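Local structure of carbohydrate deacetylase Agd3 (Neosartorya fumigata, 6NWZ) at residues Leu28-Asp33 and Ile77-Glu82; Asn249-Ile254 and Val590-Gln595; Tyr298-Gly303 and Asp381-Ile386. The protein probably removes acetyl groups from N-acetylated sugars of the exopolysaccharide galactosaminogalactan, and is required for Aspergillus fumigatus biofilm formation. All coordinates share one frame; numbering follows the deposited sequence.

Contact 1: Leu28-Asp33 and Ile77-Glu82; sequences LVIAKD and IVVAAE
I30 packs against I77 and V79 on one face of a pair of parallel strands. Its CG1 is anti to the carbonyl carbon (chi1 -61°), which turns CD1 back along the strand to rest 4.1 Å from I77 CG2. The other branch, I30 CG2, lies 4.1 Å from V79 CG1. V29 and V78 share the opposite face. These are adjacent strands of the CBM87 region; helix 34-47 packs on V29 and helix 224-237 on V78. Between the two apolar faces runs a parallel ladder. V78 N donates to L28 O (2.8 Å), I30 N to V78 O (2.7 Å), and A80 N to I30 O (3.1 Å).

Past A31 and A80 the packing opens. A water bridges the diverging chains, accepting from K32 N (2.9 Å) and donating to A80 O (2.6 Å). K32, partly exposed, bonds to S84 O and makes a cation-pi contact with Y85. D33 is the N-cap of helix 34-47, with weak bonds from OD2 to S35 N and A36 N. The ladder serves part of the peptide groups; V29 and A31 bond on their other side to T52, L54 and V56. Its faces are apolar, whereas its C-terminal end relies on water and polar groups.

Contact 2: Asn249-Ile254 and Val590-Gln595; sequences NLNTQI and VTITHQ
V590 O is gripped by two donors from N249-L250. N249 ND2 makes the stronger bond, at 2.7 Å and almost straight (175° at the hydrogen). N249 CG lies anti to the carbonyl carbon and beside the backbone N (chi1 -73°), which carries ND2 to V590 O. ND2 sits well above the carbonyl plane of V590. L250 N adds a weak bond to V590 O at 3.3 Å. Next along the chain, T591 OG1 donates to L250 O (2.7 Å) and weakly accepts from F299 N. I592 N donates to N251 OD1 at 3.2 Å. The side chain of I592 crosses both asparagine amides obliquely. Its CD1 lies 3.8 Å from N249 OD1, and its CG1 lies 3.8 Å from N251 ND2.

These bonds tie the approach to strand 252-257, in the deacetylase-domain sheet, to the start of helix 594-607, where the N-cap T593 bonds through OG1 to E596 N. Further along, Q253 NE2 donates to H594 ND1 at 3.2 Å. The amide and imidazole are nearly coplanar, 5° apart, with NE2 at the ring edge. Q253 NE2 also bonds to E301 OE1, and Q253 OE1 accepts from R491. Nearby D255 binds a zinc ion.

Contact 3: Tyr298-Gly303 and Asp381-Ile386; sequences YFVEVG and DAFGHI
The ring of F383 presents its edge to V300 O, which lies near the ring plane. V300 CB packs 3.8 Å from F383 CD2. A water sits over one face of this ring, 3.3 Å above the plane and offset toward the rim. W374 meets F383 edge-to-face, and M278, I281 and S282 of helix 275-289 also touch it. The ring of F299 lies against the backbone of G384, with F299 CD1 3.7 Å from G384 N. A chi1 of 64°, with CG between the backbone N and the carbonyl carbon, turns the F299 ring toward G384.

G384 carries no side chain, and its space is used by its neighbours. F299 covers part of it, and E301 CG lies 3.8 Å from G384 CA. The backbones run as neighbouring parallel strands, 300-304 and 384-387, with strand 424-426 on the far side of 384-387. G384 N donates to V300 O (2.8 Å), V302 N to G384 O (2.8 Å), and I386 N to V302 O (2.9 Å). Ahead of this ladder, the same water accepts from V300 N at 2.7 Å and donates to A382 O.

H385 is fixed by polar bonds at both ring nitrogens, NE2 to R380 O and ND1 to H304 NE2. Strand 384-387 leads straight into H388, which binds zinc with D256 and H392. E301 OE2 accepts from H594 N. The contact thus joins a backbone ladder to buried polar groups beside the zinc-binding end of the strands.

How the contacts relate
Contact 1 lies far from the other two, in the CBM87 region. Its centre is about 36 Å from that of contact 2 and about 44 Å from that of contact 3. It closes first along the chain, and its strand 22-31 also pairs with strand 613-618. Contacts 2 and 3 lie in the deacetylase domain with centres about 8 Å apart, and 298-303/381-386 is nested within the loop closed by 249-254/590-595. They share a sheet in which strands 252-257 and 300-304 are neighbours. T252 OG1 and Y298 OH, 2.6 Å apart, probably hydrogen-bond, and H594 CG packs on I386 CD1. Neighbouring strands and the start of helix 594-607 thus bring distant sequence together near the zinc ligands.

Contact 1: Leu28-Asp33 and Ile77-Glu82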
ATOM      1  N   LEU A  28      -2.024   2.880 -23.642  1.00 39.66           N
ATOM      2  CA  LEU A  28      -3.391   2.740 -24.132  1.00 38.81           C
ATOM      3  C   LEU A  28      -3.998   1.453 -23.584  1.00 43.73           C
ATOM      4  O   LEU A  28      -3.501   0.356 -23.862  1.00 39.55           O
ATOM      5  CB  LEU A  28      -3.421   2.740 -25.659  1.00 39.88           C
ATOM      6  CG  LEU A  28      -4.796   2.573 -26.306  1.00 45.03           C
ATOM      7  CD1 LEU A  28      -5.738   3.675 -25.840  1.00 37.56           C
ATOM      8  CD2 LEU A  28      -4.676   2.554 -27.824  1.00 36.97           C
ATOM      9  N   VAL A  29      -5.072   1.589 -22.807  1.00 45.72           N
ATOM     10  CA  VAL A  29      -5.757   0.459 -22.191  1.00 42.97           C
ATOM     11  C   VAL A  29      -7.086   0.268 -22.904  1.00 37.36           C
ATOM     12  O   VAL A  29      -7.930   1.171 -22.907  1.00 46.68           O
ATOM     13  CB  VAL A  29      -5.965   0.668 -20.684  1.00 34.25           C
ATOM     14  CG1 VAL A  29      -6.827  -0.439 -20.116  1.00 29.72           C
ATOM     15  CG2 VAL A  29      -4.624   0.721 -19.970  1.00 29.56           C
ATOM     16  N   ILE A  30      -7.272  -0.909 -23.499  1.00 39.72           N
ATOM     17  CA  ILE A  30      -8.460  -1.242 -24.279  1.00 41.02           C
ATOM     18  C   ILE A  30      -9.204  -2.351 -23.550  1.00 42.57           C
ATOM     19  O   ILE A  30      -8.632  -3.411 -23.269  1.00 40.53           O
ATOM     20  CB  ILE A  30      -8.093  -1.668 -25.709  1.00 44.80           C
ATOM     21  CG1 ILE A  30      -7.383  -0.522 -26.439  1.00 33.49           C
ATOM     22  CG2 ILE A  30      -9.332  -2.110 -26.468  1.00 49.18           C
ATOM     23  CD1 ILE A  30      -6.866  -0.895 -27.806  1.00 33.76           C
ATOM     24  N   ALA A  31     -10.480  -2.112 -23.249  1.00 35.67           N
ATOM     25  CA  ALA A  31     -11.287  -3.076 -22.516  1.00 35.36           C
ATOM     26  C   ALA A  31     -12.750  -2.887 -22.895  1.00 45.96           C
ATOM     27  O   ALA A  31     -13.112  -1.943 -23.600  1.00 62.18           O
ATOM     28  CB  ALA A  31     -11.084  -2.938 -21.002  1.00 33.62           C
ATOM     29  N   LYS A  32     -13.596  -3.804 -22.417  1.00 38.27           N
ATOM     30  CA  LYS A  32     -15.013  -3.750 -22.766  1.00 39.90           C
ATOM     31  C   LYS A  32     -15.782  -2.785 -21.872  1.00 45.62           C
ATOM     32  O   LYS A  32     -16.671  -2.069 -22.345  1.00 55.83           O
ATOM     33  CB  LYS A  32     -15.632  -5.148 -22.691  1.00 35.53           C
ATOM     34  CG  LYS A  32     -14.872  -6.191 -23.492  1.00 55.42           C
ATOM     35  CD  LYS A  32     -15.756  -7.349 -23.923  1.00 51.64           C
ATOM     36  CE  LYS A  32     -16.487  -7.969 -22.753  1.00 42.55           C
ATOM     37  NZ  LYS A  32     -17.346  -9.096 -23.204  1.00 48.82           N
ATOM     38  N   ASP A  33     -15.459  -2.754 -20.581  1.00 60.30           N
ATOM     39  CA  ASP A  33     -16.138  -1.897 -19.622  1.00 51.09           C
ATOM     40  C   ASP A  33     -15.120  -1.421 -18.596  1.00 49.07           C
ATOM     41  O   ASP A  33     -13.951  -1.820 -18.616  1.00 48.86           O
ATOM     42  CB  ASP A  33     -17.304  -2.630 -18.947  1.00 46.94           C
ATOM     43  CG  ASP A  33     -16.913  -4.009 -18.440  1.00 64.18           C
ATOM     44  OD1 ASP A  33     -16.831  -4.948 -19.258  1.00 73.62           O
ATOM     45  OD2 ASP A  33     -16.670  -4.149 -17.225  1.00 76.30           O
ATOM     46  N   ILE A  77       0.329  -0.838 -25.326  1.00 35.16           N
ATOM     47  CA  ILE A  77      -1.078  -1.162 -25.507  1.00 36.43           C
ATOM     48  C   ILE A  77      -1.408  -2.364 -24.636  1.00 44.41           C
ATOM     49  O   ILE A  77      -0.664  -3.352 -24.623  1.00 41.32           O
ATOM     50  CB  ILE A  77      -1.419  -1.455 -26.980  1.00 39.58           C
ATOM     51  CG1 ILE A  77      -0.868  -0.348 -27.887  1.00 43.98           C
ATOM     52  CG2 ILE A  77      -2.921  -1.589 -27.147  1.00 30.60           C
ATOM     53  CD1 ILE A  77      -0.811  -0.713 -29.359  1.00 33.01           C
ATOM     54  N   VAL A  78      -2.511  -2.272 -23.896  1.00 45.38           N
ATOM     55  CA  VAL A  78      -3.011  -3.364 -23.070  1.00 37.89           C
ATOM     56  C   VAL A  78      -4.449  -3.635 -23.476  1.00 39.32           C
ATOM     57  O   VAL A  78      -5.269  -2.711 -23.522  1.00 49.44           O
ATOM     58  CB  VAL A  78      -2.926  -3.041 -21.567  1.00 38.57           C
ATOM     59  CG1 VAL A  78      -3.007  -4.321 -20.746  1.00 28.22           C
ATOM     60  CG2 VAL A  78      -1.661  -2.264 -21.246  1.00 31.89           C
ATOM     61  N   VAL A  79      -4.753  -4.894 -23.777  1.00 37.43           N
ATOM     62  CA  VAL A  79      -6.086  -5.299 -24.201  1.00 33.57           C
ATOM     63  C   VAL A  79      -6.539  -6.451 -23.322  1.00 42.36           C
ATOM     64  O   VAL A  79      -5.821  -7.447 -23.176  1.00 44.34           O
ATOM     65  CB  VAL A  79      -6.121  -5.715 -25.681  1.00 32.25           C
ATOM     66  CG1 VAL A  79      -7.564  -5.780 -26.170  1.00 33.08           C
ATOM     67  CG2 VAL A  79      -5.286  -4.760 -26.523  1.00 29.06           C
ATOM     68  N   ALA A  80      -7.732  -6.323 -22.752  1.00 37.22           N
ATOM     69  CA  ALA A  80      -8.281  -7.317 -21.843  1.00 34.74           C
ATOM     70  C   ALA A  80      -9.327  -8.152 -22.572  1.00 37.99           C
ATOM     71  O   ALA A  80     -10.316  -7.609 -23.079  1.00 32.37           O
ATOM     72  CB  ALA A  80      -8.888  -6.645 -20.613  1.00 34.20           C
ATOM     73  N   ALA A  81      -9.097  -9.467 -22.630  1.00 43.34           N
ATOM     74  CA  ALA A  81     -10.052 -10.432 -23.177  1.00 42.37           C
ATOM     75  C   ALA A  81     -10.359 -10.177 -24.651  1.00 47.70           C
ATOM     76  O   ALA A  81     -11.442 -10.518 -25.134  1.00 42.85           O
ATOM     77  CB  ALA A  81     -11.348 -10.454 -22.359  1.00 27.77           C
ATOM     78  N   GLU A  82      -9.411  -9.578 -25.377  1.00 50.33           N
ATOM     79  CA  GLU A  82      -9.557  -9.271 -26.801  1.00 52.26           C
ATOM     80  C   GLU A  82     -10.818  -8.466 -27.106  1.00 52.14           C
ATOM     81  O   GLU A  82     -11.314  -8.514 -28.237  1.00 51.21           O
ATOM     82  CB  GLU A  82      -9.554 -10.548 -27.651  1.00 38.14           C
ATOM     83  CG  GLU A  82      -8.215 -11.236 -27.763  1.00 31.82           C
ATOM     84  CD  GLU A  82      -8.325 -12.614 -28.392  1.00 40.36           C
ATOM     85  OE1 GLU A  82      -8.934 -13.509 -27.770  1.00 50.85           O
ATOM     86  OE2 GLU A  82      -7.803 -12.805 -29.508  1.00 47.12           O
TER
HETATM   87  O   HOH W   1     -12.218  -6.293 -21.807  1.00 36.56           O

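Contact 2: Asn249-Ile254 and Val590-Gln595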
ATOM      1  N   ASN A 249       5.878   0.677   1.215  1.00 40.17           N
ATOM      2  CA  ASN A 249       6.076   1.115   2.590  1.00 30.93           C
ATOM      3  C   ASN A 249       5.410   0.132   3.542  1.00 28.81           C
ATOM      4  O   ASN A 249       4.295  -0.334   3.291  1.00 28.44           O
ATOM      5  CB  ASN A 249       5.511   2.520   2.822  1.00 21.56           C
ATOM      6  CG  ASN A 249       6.350   3.611   2.178  1.00 28.89           C
ATOM      7  OD1 ASN A 249       5.832   4.447   1.435  1.00 46.31           O
ATOM      8  ND2 ASN A 249       7.647   3.615   2.471  1.00 31.94           N
ATOM      9  N   LEU A 250       6.096  -0.177   4.637  1.00 29.83           N
ATOM     10  CA  LEU A 250       5.556  -1.045   5.681  1.00 30.84           C
ATOM     11  C   LEU A 250       5.550  -0.258   6.991  1.00 36.92           C
ATOM     12  O   LEU A 250       6.522  -0.282   7.750  1.00 32.10           O
ATOM     13  CB  LEU A 250       6.359  -2.329   5.799  1.00 22.32           C
ATOM     14  CG  LEU A 250       5.825  -3.328   6.822  1.00 25.70           C
ATOM     15  CD1 LEU A 250       4.397  -3.738   6.475  1.00 18.45           C
ATOM     16  CD2 LEU A 250       6.747  -4.536   6.917  1.00 21.94           C
ATOM     17  N   ASN A 251       4.447   0.438   7.252  1.00 37.45           N
ATOM     18  CA  ASN A 251       4.269   1.228   8.463  1.00 23.72           C
ATOM     19  C   ASN A 251       3.297   0.504   9.385  1.00 33.29           C
ATOM     20  O   ASN A 251       2.141   0.275   9.013  1.00 39.62           O
ATOM     21  CB  ASN A 251       3.751   2.626   8.133  1.00 25.95           C
ATOM     22  CG  ASN A 251       4.662   3.374   7.185  1.00 31.94           C
ATOM     23  OD1 ASN A 251       5.816   2.994   6.986  1.00 34.76           O
ATOM     24  ND2 ASN A 251       4.150   4.450   6.598  1.00 38.41           N
ATOM     25  N   THR A 252       3.762   0.152  10.584  1.00 33.98           N
ATOM     26  CA  THR A 252       2.961  -0.583  11.559  1.00 31.12           C
ATOM     27  C   THR A 252       2.843   0.259  12.824  1.00 38.76           C
ATOM     28  O   THR A 252       3.816   0.400  13.575  1.00 44.47           O
ATOM     29  CB  THR A 252       3.579  -1.949  11.858  1.00 21.16           C
ATOM     30  OG1 THR A 252       4.876  -1.777  12.438  1.00 32.25           O
ATOM     31  CG2 THR A 252       3.721  -2.750  10.577  1.00 20.49           C
ATOM     32  N   GLN A 253       1.655   0.807  13.066  1.00 38.58           N
ATOM     33  CA  GLN A 253       1.425   1.728  14.171  1.00 31.45           C
ATOM     34  C   GLN A 253       0.821   1.002  15.365  1.00 31.76           C
ATOM     35  O   GLN A 253      -0.083   0.177  15.208  1.00 38.00           O
ATOM     36  CB  GLN A 253       0.506   2.866  13.741  1.00 22.89           C
ATOM     37  CG  GLN A 253       1.142   3.808  12.750  1.00 22.95           C
ATOM     38  CD  GLN A 253       0.214   4.926  12.358  1.00 25.07           C
ATOM     39  OE1 GLN A 253      -1.001   4.743  12.291  1.00 37.89           O
ATOM     40  NE2 GLN A 253       0.777   6.099  12.109  1.00 28.08           N
ATOM     41  N   ILE A 254       1.320   1.324  16.558  1.00 39.96           N
ATOM     42  CA  ILE A 254       0.892   0.691  17.803  1.00 37.12           C
ATOM     43  C   ILE A 254       0.147   1.744  18.615  1.00 35.99           C
ATOM     44  O   ILE A 254       0.764   2.634  19.211  1.00 31.37           O
ATOM     45  CB  ILE A 254       2.071   0.120  18.597  1.00 36.40           C
ATOM     46  CG1 ILE A 254       2.949  -0.760  17.706  1.00 35.89           C
ATOM     47  CG2 ILE A 254       1.560  -0.662  19.798  1.00 30.92           C
ATOM     48  CD1 ILE A 254       2.221  -1.921  17.087  1.00 31.78           C
ATOM     49  N   VAL A 590      10.511  -0.188   3.112  1.00 33.43           N
ATOM     50  CA  VAL A 590      10.965   1.046   3.737  1.00 35.66           C
ATOM     51  C   VAL A 590       9.867   1.562   4.653  1.00 37.24           C
ATOM     52  O   VAL A 590       8.743   1.814   4.202  1.00 34.02           O
ATOM     53  CB  VAL A 590      11.348   2.104   2.694  1.00 23.47           C
ATOM     54  CG1 VAL A 590      11.817   3.350   3.389  1.00 26.34           C
ATOM     55  CG2 VAL A 590      12.434   1.562   1.781  1.00 31.00           C
ATOM     56  N   THR A 591      10.189   1.709   5.937  1.00 41.48           N
ATOM     57  CA  THR A 591       9.290   2.327   6.902  1.00 36.57           C
ATOM     58  C   THR A 591       9.595   3.818   6.976  1.00 42.59           C
ATOM     59  O   THR A 591      10.763   4.216   7.044  1.00 46.30           O
ATOM     60  CB  THR A 591       9.440   1.689   8.289  1.00 25.92           C
ATOM     61  OG1 THR A 591       9.083   0.305   8.232  1.00 34.84           O
ATOM     62  CG2 THR A 591       8.547   2.385   9.303  1.00 27.47           C
ATOM     63  N   ILE A 592       8.544   4.639   6.939  1.00 33.93           N
ATOM     64  CA  ILE A 592       8.670   6.079   7.111  1.00 43.03           C
ATOM     65  C   ILE A 592       7.715   6.515   8.212  1.00 35.93           C
ATOM     66  O   ILE A 592       6.727   5.842   8.511  1.00 32.10           O
ATOM     67  CB  ILE A 592       8.395   6.857   5.806  1.00 26.49           C
ATOM     68  CG1 ILE A 592       6.990   6.562   5.284  1.00 32.79           C
ATOM     69  CG2 ILE A 592       9.411   6.488   4.753  1.00 26.35           C
ATOM     70  CD1 ILE A 592       6.701   7.197   3.942  1.00 26.88           C
ATOM     71  N   THR A 593       8.028   7.656   8.823  1.00 32.76           N
ATOM     72  CA  THR A 593       7.204   8.158   9.912  1.00 27.73           C
ATOM     73  C   THR A 593       5.838   8.594   9.392  1.00 35.23           C
ATOM     74  O   THR A 593       5.637   8.815   8.195  1.00 41.08           O
ATOM     75  CB  THR A 593       7.878   9.332  10.623  1.00 28.98           C
ATOM     76  OG1 THR A 593       7.822  10.497   9.791  1.00 36.70           O
ATOM     77  CG2 THR A 593       9.326   9.002  10.944  1.00 28.76           C
ATOM     78  N   HIS A 594       4.889   8.707  10.322  1.00 45.26           N
ATOM     79  CA  HIS A 594       3.556   9.177   9.967  1.00 43.91           C
ATOM     80  C   HIS A 594       3.630  10.520   9.257  1.00 46.16           C
ATOM     81  O   HIS A 594       2.924  10.753   8.270  1.00 37.27           O
ATOM     82  CB  HIS A 594       2.690   9.263  11.226  1.00 29.92           C
ATOM     83  CG  HIS A 594       1.329   9.843  10.996  1.00 34.47           C
ATOM     84  ND1 HIS A 594       0.181   9.081  11.038  1.00 33.12           N
ATOM     85  CD2 HIS A 594       0.929  11.113  10.751  1.00 32.36           C
ATOM     86  CE1 HIS A 594      -0.866   9.856  10.814  1.00 44.82           C
ATOM     87  NE2 HIS A 594      -0.439  11.093  10.637  1.00 32.97           N
ATOM     88  N   GLN A 595       4.505  11.409   9.739  1.00 49.44           N
ATOM     89  CA  GLN A 595       4.684  12.713   9.108  1.00 41.83           C
ATOM     90  C   GLN A 595       5.202  12.573   7.681  1.00 48.52           C
ATOM     91  O   GLN A 595       4.699  13.235   6.764  1.00 39.45           O
ATOM     92  CB  GLN A 595       5.635  13.559   9.953  1.00 34.00           C
ATOM     93  CG  GLN A 595       5.862  14.966   9.436  1.00 35.85           C
ATOM     94  CD  GLN A 595       6.388  15.904  10.508  1.00 42.09           C
ATOM     95  OE1 GLN A 595       6.311  15.608  11.701  1.00 57.39           O
ATOM     96  NE2 GLN A 595       6.927  17.041  10.088  1.00 41.66           N
TER

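Contact 3: Tyr298-Gly303 and Asp381-Ile386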
ATOM      1  N   TYR A 298      13.088  -1.078   8.417  1.00 26.49           N
ATOM      2  CA  TYR A 298      11.823  -1.206   9.127  1.00 34.27           C
ATOM      3  C   TYR A 298      11.969  -0.758  10.575  1.00 28.78           C
ATOM      4  O   TYR A 298      12.968  -1.063  11.234  1.00 29.01           O
ATOM      5  CB  TYR A 298      11.314  -2.648   9.080  1.00 18.76           C
ATOM      6  CG  TYR A 298      10.103  -2.902   9.950  1.00 34.08           C
ATOM      7  CD1 TYR A 298       8.829  -2.531   9.532  1.00 25.96           C
ATOM      8  CD2 TYR A 298      10.231  -3.520  11.187  1.00 36.08           C
ATOM      9  CE1 TYR A 298       7.721  -2.763  10.327  1.00 27.80           C
ATOM     10  CE2 TYR A 298       9.128  -3.757  11.991  1.00 26.12           C
ATOM     11  CZ  TYR A 298       7.877  -3.377  11.557  1.00 26.40           C
ATOM     12  OH  TYR A 298       6.784  -3.614  12.357  1.00 32.00           O
ATOM     13  N   PHE A 299      10.965  -0.032  11.065  1.00 25.37           N
ATOM     14  CA  PHE A 299      10.866   0.275  12.485  1.00 26.36           C
ATOM     15  C   PHE A 299       9.396   0.342  12.874  1.00 28.48           C
ATOM     16  O   PHE A 299       8.505   0.414  12.021  1.00 25.34           O
ATOM     17  CB  PHE A 299      11.604   1.575  12.852  1.00 33.47           C
ATOM     18  CG  PHE A 299      11.034   2.822  12.219  1.00 35.71           C
ATOM     19  CD1 PHE A 299       9.943   3.473  12.778  1.00 31.33           C
ATOM     20  CD2 PHE A 299      11.619   3.367  11.086  1.00 38.36           C
ATOM     21  CE1 PHE A 299       9.433   4.626  12.204  1.00 29.51           C
ATOM     22  CE2 PHE A 299      11.116   4.520  10.510  1.00 36.19           C
ATOM     23  CZ  PHE A 299      10.020   5.150  11.070  1.00 37.45           C
ATOM     24  N   VAL A 300       9.152   0.323  14.182  1.00 36.07           N
ATOM     25  CA  VAL A 300       7.805   0.289  14.739  1.00 29.91           C
ATOM     26  C   VAL A 300       7.456   1.669  15.276  1.00 25.87           C
ATOM     27  O   VAL A 300       8.205   2.238  16.081  1.00 40.13           O
ATOM     28  CB  VAL A 300       7.694  -0.775  15.845  1.00 33.31           C
ATOM     29  CG1 VAL A 300       6.275  -0.839  16.368  1.00 25.03           C
ATOM     30  CG2 VAL A 300       8.149  -2.129  15.319  1.00 20.87           C
ATOM     31  N   GLU A 301       6.316   2.202  14.839  1.00 25.84           N
ATOM     32  CA  GLU A 301       5.845   3.521  15.239  1.00 21.99           C
ATOM     33  C   GLU A 301       4.759   3.391  16.297  1.00 30.79           C
ATOM     34  O   GLU A 301       3.838   2.578  16.162  1.00 30.68           O
ATOM     35  CB  GLU A 301       5.306   4.299  14.037  1.00 23.52           C
ATOM     36  CG  GLU A 301       5.177   5.797  14.261  1.00 30.97           C
ATOM     37  CD  GLU A 301       4.794   6.540  12.994  1.00 38.14           C
ATOM     38  OE1 GLU A 301       4.025   5.977  12.187  1.00 36.08           O
ATOM     39  OE2 GLU A 301       5.270   7.683  12.803  1.00 42.23           O
ATOM     40  N   VAL A 302       4.859   4.217  17.337  1.00 29.41           N
ATOM     41  CA  VAL A 302       4.056   4.077  18.546  1.00 25.51           C
ATOM     42  C   VAL A 302       3.235   5.344  18.762  1.00 35.47           C
ATOM     43  O   VAL A 302       3.755   6.461  18.627  1.00 37.84           O
ATOM     44  CB  VAL A 302       4.947   3.790  19.769  1.00 34.86           C
ATOM     45  CG1 VAL A 302       4.102   3.714  21.021  1.00 43.78           C
ATOM     46  CG2 VAL A 302       5.707   2.495  19.559  1.00 29.67           C
ATOM     47  N   GLY A 303       1.957   5.169  19.093  1.00 28.60           N
ATOM     48  CA  GLY A 303       1.092   6.269  19.449  1.00 41.85           C
ATOM     49  C   GLY A 303       0.825   6.266  20.941  1.00 40.01           C
ATOM     50  O   GLY A 303       0.297   5.291  21.483  1.00 36.32           O
ATOM     51  N   ASP A 381      14.925   6.139  20.412  1.00 38.40           N
ATOM     52  CA  ASP A 381      15.372   6.402  19.051  1.00 35.22           C
ATOM     53  C   ASP A 381      15.305   5.177  18.151  1.00 41.45           C
ATOM     54  O   ASP A 381      15.604   5.287  16.957  1.00 46.40           O
ATOM     55  CB  ASP A 381      16.793   6.969  19.073  1.00 28.26           C
ATOM     56  CG  ASP A 381      16.860   8.349  19.710  1.00 46.69           C
ATOM     57  OD1 ASP A 381      15.880   9.117  19.585  1.00 48.58           O
ATOM     58  OD2 ASP A 381      17.897   8.668  20.332  1.00 53.20           O
ATOM     59  N   ALA A 382      14.913   4.021  18.675  1.00 33.81           N
ATOM     60  CA  ALA A 382      14.723   2.849  17.836  1.00 26.45           C
ATOM     61  C   ALA A 382      13.299   2.723  17.306  1.00 38.93           C
ATOM     62  O   ALA A 382      13.047   1.873  16.444  1.00 35.42           O
ATOM     63  CB  ALA A 382      15.100   1.584  18.613  1.00 24.76           C
ATOM     64  N   PHE A 383      12.373   3.553  17.781  1.00 27.86           N
ATOM     65  CA  PHE A 383      10.973   3.476  17.396  1.00 29.80           C
ATOM     66  C   PHE A 383      10.500   4.822  16.855  1.00 38.29           C
ATOM     67  O   PHE A 383      11.135   5.859  17.062  1.00 42.72           O
ATOM     68  CB  PHE A 383      10.091   3.062  18.588  1.00 23.15           C
ATOM     69  CG  PHE A 383      10.360   1.670  19.097  1.00 31.22           C
ATOM     70  CD1 PHE A 383      11.499   1.392  19.840  1.00 33.71           C
ATOM     71  CD2 PHE A 383       9.468   0.642  18.844  1.00 21.67           C
ATOM     72  CE1 PHE A 383      11.744   0.119  20.310  1.00 25.45           C
ATOM     73  CE2 PHE A 383       9.706  -0.635  19.313  1.00 21.51           C
ATOM     74  CZ  PHE A 383      10.844  -0.897  20.046  1.00 30.61           C
ATOM     75  N   GLY A 384       9.363   4.790  16.152  1.00 27.29           N
ATOM     76  CA  GLY A 384       8.671   6.008  15.796  1.00 25.43           C
ATOM     77  C   GLY A 384       7.693   6.440  16.879  1.00 35.84           C
ATOM     78  O   GLY A 384       7.220   5.635  17.680  1.00 33.93           O
ATOM     79  N   HIS A 385       7.383   7.734  16.901  1.00 34.97           N
ATOM     80  CA  HIS A 385       6.551   8.286  17.958  1.00 34.74           C
ATOM     81  C   HIS A 385       5.568   9.297  17.387  1.00 34.90           C
ATOM     82  O   HIS A 385       5.931  10.125  16.546  1.00 45.67           O
ATOM     83  CB  HIS A 385       7.416   8.929  19.047  1.00 25.91           C
ATOM     84  CG  HIS A 385       8.465   8.006  19.584  1.00 40.55           C
ATOM     85  ND1 HIS A 385       8.235   7.150  20.640  1.00 25.20           N
ATOM     86  CD2 HIS A 385       9.737   7.774  19.182  1.00 30.87           C
ATOM     87  CE1 HIS A 385       9.327   6.445  20.878  1.00 29.28           C
ATOM     88  NE2 HIS A 385      10.254   6.806  20.008  1.00 40.37           N
ATOM     89  N   ILE A 386       4.322   9.218  17.854  1.00 30.60           N
ATOM     90  CA  ILE A 386       3.271  10.134  17.428  1.00 28.06           C
ATOM     91  C   ILE A 386       2.238  10.202  18.543  1.00 35.99           C
ATOM     92  O   ILE A 386       2.136   9.294  19.373  1.00 36.52           O
ATOM     93  CB  ILE A 386       2.641   9.681  16.085  1.00 30.68           C
ATOM     94  CG1 ILE A 386       1.781  10.797  15.485  1.00 37.94           C
ATOM     95  CG2 ILE A 386       1.863   8.388  16.281  1.00 26.30           C
ATOM     96  CD1 ILE A 386       0.977  10.357  14.288  1.00 39.31           C
TER
HETATM   97  O   HOH W   2      11.123   0.040  16.044  1.00 40.93           O